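PDB 6TO1: minor fimbrium subunit Mfa5 from Porphyromonas gingivalis ATCC 33277, which serves as an accessory subunit of the minor fimbriae, filamentous surface pili that mediate biofilm formation and adhesion to host cells and other oral bacteria. Local coordinates for residues A[236-240]-A[321-325]; A[616-621]-A[637-641]. One frame throughout, in Å; residues are numbered along the deposited sequence.

How the interactions relate
Multidomain adhesins illustrate how contacts can be wholly local to their own domain, and Mfa5 does so with two that neither nest nor cross. Following the chain from its N terminus, interaction 1 comes first, in the von Willebrand factor A domain: the loop after strand 227-234 meets residues 321-325, closing an 80-residue excursion that includes the calcium site and helix 262-272; the contact itself lies beside the magnesium site. Only long after this loop has closed does interaction 2 begin. There, strand 634-643 returns to residues 616-621, just beyond strand 610-614, closing a loop of only 15 residues. The two centres lie 114 Å apart, on opposite sides of the chain's centre.

Interaction 1. Residues A[236-240]-A[321-325]; sequences GLATE and VAGAL. With PO4 (phosphate ion), chain C.
Two irregular loops can be joined by very few backbone bonds: here the touching parts, 237-240 and 322-324, run 153° apart and the tightest register, 4.4 Å between CA atoms, pairs Thr239 with Gly323. The direct hydrogen bond is backbone to backbone: Gly323 N donates to Thr239 O at 3.0 Å. Gly323 is extended at phi 153°, psi 173°, a conformation suited to glycine, and its O turns back on Thr239 CA in a CA-H...O contact of 3.4 Å. One water donates to Ala238 O and Ala324 O, 2.8 Å from each. The loop 236-240 borders the metal-ion-dependent adhesion site of a von Willebrand factor A domain, where Ser135, Ser137 and Thr207 bind magnesium; the Thr239 side chain lies about 5 Å from that ion. With chi1 in the p well, Thr239 OG1 donates to phosphate O2 at 2.6 Å, and the phosphate, probably from the crystallisation liquor, is also hydrogen-bonded to Ser136, Ser137, Gly206 and Thr207. Apolar packing sets Leu237 CD1, on a t/p rotamer, 4.0 Å from Ala324 CB. Ala322 points toward the other loop, its CB 3.2 Å from Thr239 O and 3.5 Å from Glu240 OE1, which is salt-bridged to Arg315.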
loop_
_atom_site.group_PDB
_atom_site.type_symbol
_atom_site.label_atom_id
_atom_site.label_comp_id
_atom_site.label_asym_id
_atom_site.label_seq_id
_atom_site.Cartn_x
_atom_site.Cartn_y
_atom_site.Cartn_z
ATOM N N GLY A 236 36.947 4.820 16.305
ATOM C CA GLY A 236 37.509 4.292 15.073
ATOM C C GLY A 236 38.853 3.606 15.198
ATOM O O GLY A 236 39.321 3.005 14.210
ATOM N N LEU A 237 39.517 3.700 16.335
ATOM C CA LEU A 237 40.816 3.054 16.496
ATOM C C LEU A 237 40.664 1.722 17.222
ATOM O O LEU A 237 40.731 1.654 18.452
ATOM C CB LEU A 237 41.774 3.988 17.230
ATOM C CG LEU A 237 43.206 3.465 17.345
ATOM C CD1 LEU A 237 43.762 3.249 15.919
ATOM C CD2 LEU A 237 44.121 4.346 18.154
ATOM N N ALA A 238 40.497 0.636 16.459
ATOM C CA ALA A 238 40.407 -0.682 17.071
ATOM C C ALA A 238 41.769 -1.098 17.611
ATOM O O ALA A 238 42.807 -0.830 17.006
ATOM C CB ALA A 238 39.871 -1.715 16.067
ATOM N N THR A 239 41.764 -1.750 18.768
ATOM C CA THR A 239 43.003 -2.157 19.393
ATOM C C THR A 239 43.005 -3.611 19.857
ATOM O O THR A 239 43.993 -4.048 20.459
ATOM C CB THR A 239 43.326 -1.255 20.600
ATOM O OG1 THR A 239 42.276 -1.350 21.570
ATOM C CG2 THR A 239 43.524 0.190 20.182
ATOM N N GLU A 240 41.932 -4.358 19.625
ATOM C CA GLU A 240 41.823 -5.762 20.018
ATOM C C GLU A 240 41.114 -6.528 18.912
ATOM O O GLU A 240 40.294 -5.959 18.185
ATOM C CB GLU A 240 41.025 -5.938 21.314
ATOM C CG GLU A 240 41.559 -5.121 22.493
ATOM C CD GLU A 240 42.563 -5.877 23.342
ATOM O OE1 GLU A 240 42.819 -7.076 23.084
ATOM O OE2 GLU A 240 43.127 -5.255 24.277
ATOM N N VAL A 321 49.795 -7.462 26.132
ATOM C CA VAL A 321 48.990 -6.303 25.755
ATOM C C VAL A 321 48.673 -6.384 24.262
ATOM O O VAL A 321 49.232 -7.197 23.528
ATOM C CB VAL A 321 49.684 -4.956 26.077
ATOM C CG1 VAL A 321 49.986 -4.832 27.580
ATOM C CG2 VAL A 321 50.954 -4.777 25.256
ATOM N N ALA A 322 47.785 -5.499 23.819
ATOM C CA ALA A 322 47.404 -5.419 22.407
ATOM C C ALA A 322 47.696 -4.006 21.929
ATOM O O ALA A 322 48.636 -3.384 22.422
ATOM C CB ALA A 322 45.945 -5.806 22.215
ATOM N N GLY A 323 46.917 -3.472 21.001
ATOM C CA GLY A 323 47.283 -2.208 20.392
ATOM C C GLY A 323 46.720 -2.082 18.983
ATOM O O GLY A 323 46.150 -3.016 18.430
ATOM N N ALA A 324 46.899 -0.883 18.412
ATOM C CA ALA A 324 46.543 -0.650 17.010
ATOM C C ALA A 324 47.258 -1.621 16.090
ATOM O O ALA A 324 46.711 -2.014 15.050
ATOM C CB ALA A 324 46.877 0.786 16.619
ATOM N N LEU A 325 48.470 -2.034 16.468
ATOM C CA LEU A 325 49.185 -3.131 15.825
ATOM C C LEU A 325 49.648 -4.079 16.920
ATOM O O LEU A 325 50.151 -3.630 17.961
ATOM C CB LEU A 325 50.377 -2.647 15.021
ATOM C CG LEU A 325 50.068 -1.866 13.741
ATOM C CD1 LEU A 325 51.402 -1.402 13.160
ATOM C CD2 LEU A 325 49.252 -2.671 12.765
HETATM P P PO4 C . 41.619 1.727 24.212
HETATM O O1 PO4 C . 41.415 1.394 25.701
HETATM O O2 PO4 C . 41.741 0.433 23.417
HETATM O O3 PO4 C . 42.933 2.476 24.104
HETATM O O4 PO4 C . 40.550 2.620 23.708
HETATM O O HOH W 1 44.099 -1.275 14.608
#

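Interaction 2. Residues A[616-621]-A[637-641]; sequences VPGSTP and AYFAY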
loop_
_atom_site.group_PDB
_atom_site.type_symbol
_atom_site.label_atom_id
_atom_site.label_comp_id
_atom_site.label_asym_id
_atom_site.label_seq_id
_atom_site.Cartn_x
_atom_site.Cartn_y
_atom_site.Cartn_z
ATOM N N VAL A 616 -65.035 -2.732 -25.416
ATOM C CA VAL A 616 -65.054 -3.978 -26.178
ATOM C C VAL A 616 -64.135 -4.969 -25.477
ATOM O O VAL A 616 -63.445 -4.601 -24.516
ATOM C CB VAL A 616 -64.626 -3.767 -27.638
ATOM C CG1 VAL A 616 -65.534 -2.755 -28.340
ATOM C CG2 VAL A 616 -63.156 -3.320 -27.693
ATOM N N PRO A 617 -64.107 -6.230 -25.902
ATOM C CA PRO A 617 -63.240 -7.210 -25.232
ATOM C C PRO A 617 -61.794 -6.749 -25.244
ATOM O O PRO A 617 -61.271 -6.303 -26.275
ATOM C CB PRO A 617 -63.444 -8.488 -26.055
ATOM C CG PRO A 617 -64.805 -8.335 -26.630
ATOM C CD PRO A 617 -64.943 -6.855 -26.945
ATOM N N GLY A 618 -61.167 -6.828 -24.074
ATOM C CA GLY A 618 -59.790 -6.437 -23.914
ATOM C C GLY A 618 -59.554 -4.964 -23.708
ATOM O O GLY A 618 -58.447 -4.586 -23.303
ATOM N N SER A 619 -60.541 -4.112 -23.956
ATOM C CA SER A 619 -60.291 -2.679 -23.909
ATOM C C SER A 619 -60.582 -2.135 -22.517
ATOM O O SER A 619 -61.271 -2.759 -21.692
ATOM C CB SER A 619 -61.116 -1.946 -24.980
ATOM O OG SER A 619 -62.456 -1.772 -24.578
ATOM N N THR A 620 -60.041 -0.955 -22.259
ATOM C CA THR A 620 -60.148 -0.367 -20.937
ATOM C C THR A 620 -61.474 0.379 -20.813
ATOM O O THR A 620 -61.778 1.230 -21.655
ATOM C CB THR A 620 -59.001 0.593 -20.651
ATOM O OG1 THR A 620 -57.736 -0.069 -20.822
ATOM C CG2 THR A 620 -59.115 1.111 -19.195
ATOM N N PRO A 621 -62.287 0.072 -19.809
ATOM C CA PRO A 621 -63.556 0.789 -19.643
ATOM C C PRO A 621 -63.324 2.193 -19.114
ATOM O O PRO A 621 -62.207 2.599 -18.778
ATOM C CB PRO A 621 -64.324 -0.074 -18.641
ATOM C CG PRO A 621 -63.304 -0.765 -17.888
ATOM C CD PRO A 621 -62.139 -1.002 -18.811
ATOM N N ALA A 637 -53.321 1.668 -20.571
ATOM C CA ALA A 637 -54.752 1.605 -20.849
ATOM C C ALA A 637 -54.962 1.733 -22.346
ATOM O O ALA A 637 -54.317 2.564 -23.008
ATOM C CB ALA A 637 -55.509 2.717 -20.134
ATOM N N TYR A 638 -55.862 0.899 -22.875
ATOM C CA TYR A 638 -56.239 0.918 -24.285
ATOM C C TYR A 638 -57.716 1.303 -24.362
ATOM O O TYR A 638 -58.592 0.484 -24.096
ATOM C CB TYR A 638 -55.984 -0.420 -24.939
ATOM C CG TYR A 638 -54.496 -0.618 -25.124
ATOM C CD1 TYR A 638 -53.857 -0.095 -26.228
ATOM C CD2 TYR A 638 -53.735 -1.269 -24.164
ATOM C CE1 TYR A 638 -52.498 -0.237 -26.415
ATOM C CE2 TYR A 638 -52.363 -1.426 -24.348
ATOM C CZ TYR A 638 -51.760 -0.895 -25.487
ATOM O OH TYR A 638 -50.396 -0.999 -25.720
ATOM N N PHE A 639 -57.971 2.552 -24.717
ATOM C CA PHE A 639 -59.334 3.028 -24.923
ATOM C C PHE A 639 -59.692 2.853 -26.391
ATOM O O PHE A 639 -58.989 3.349 -27.257
ATOM C CB PHE A 639 -59.410 4.475 -24.449
ATOM C CG PHE A 639 -59.141 4.635 -22.989
ATOM C CD1 PHE A 639 -59.979 4.068 -22.055
ATOM C CD2 PHE A 639 -58.015 5.345 -22.534
ATOM C CE1 PHE A 639 -59.746 4.217 -20.698
ATOM C CE2 PHE A 639 -57.786 5.503 -21.181
ATOM C CZ PHE A 639 -58.638 4.939 -20.257
ATOM N N ALA A 640 -60.792 2.137 -26.651
ATOM C CA ALA A 640 -61.248 1.793 -27.988
ATOM C C ALA A 640 -62.293 2.787 -28.478
ATOM O O ALA A 640 -63.122 3.277 -27.706
ATOM C CB ALA A 640 -61.857 0.388 -27.996
ATOM N N TYR A 641 -62.221 3.095 -29.758
ATOM C CA TYR A 641 -63.142 4.006 -30.422
ATOM C C TYR A 641 -63.555 3.398 -31.749
ATOM O O TYR A 641 -62.721 2.797 -32.436
ATOM C CB TYR A 641 -62.493 5.381 -30.686
ATOM C CG TYR A 641 -62.108 6.061 -29.416
ATOM C CD1 TYR A 641 -62.837 7.129 -28.912
ATOM C CD2 TYR A 641 -60.990 5.643 -28.717
ATOM C CE1 TYR A 641 -62.492 7.722 -27.724
ATOM C CE2 TYR A 641 -60.643 6.218 -27.546
ATOM C CZ TYR A 641 -61.372 7.247 -27.041
ATOM O OH TYR A 641 -60.965 7.771 -25.843
HETATM O O HOH W 2 -62.343 1.072 -24.317
#
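Thr620 is the residue most deeply engaged, and it shows how a loop can continue the pairing of a strand edge without itself being a strand. Its backbone N donates to Tyr638 O at 2.7 Å, almost linearly, while its side chain, pointing toward strand 634-643, offers OG1 as acceptor to Tyr638 N at 2.9 Å. Both polar groups of the Tyr638 backbone are thus met by one residue. The preceding type II beta turn, Val616 to Ser619, sits just past strand 610-614, the antiparallel neighbour of 634-643, which pairs in parallel with 530-539 on its other side; the loop takes up the same edge beyond Val614, which pairs with Ala640. Phe639 pairs its backbone with His536 and Val538, yet its ring swings back: the ring edge meets carbonyl oxygens, CD1 at 3.4 Å from Thr620 O and CE1 at 3.5 Å from Pro621 O, and CE1 also lies 3.5 Å from Thr620 CG2. Ala640 turns its CB toward the loop, at 3.9 Å from both Val616 CG2 and Ser619 CB. A water accepts from Ala640 N at 3.0 Å and donates to Thr620 O at 2.7 Å and Ser619 OG at 2.9 Å.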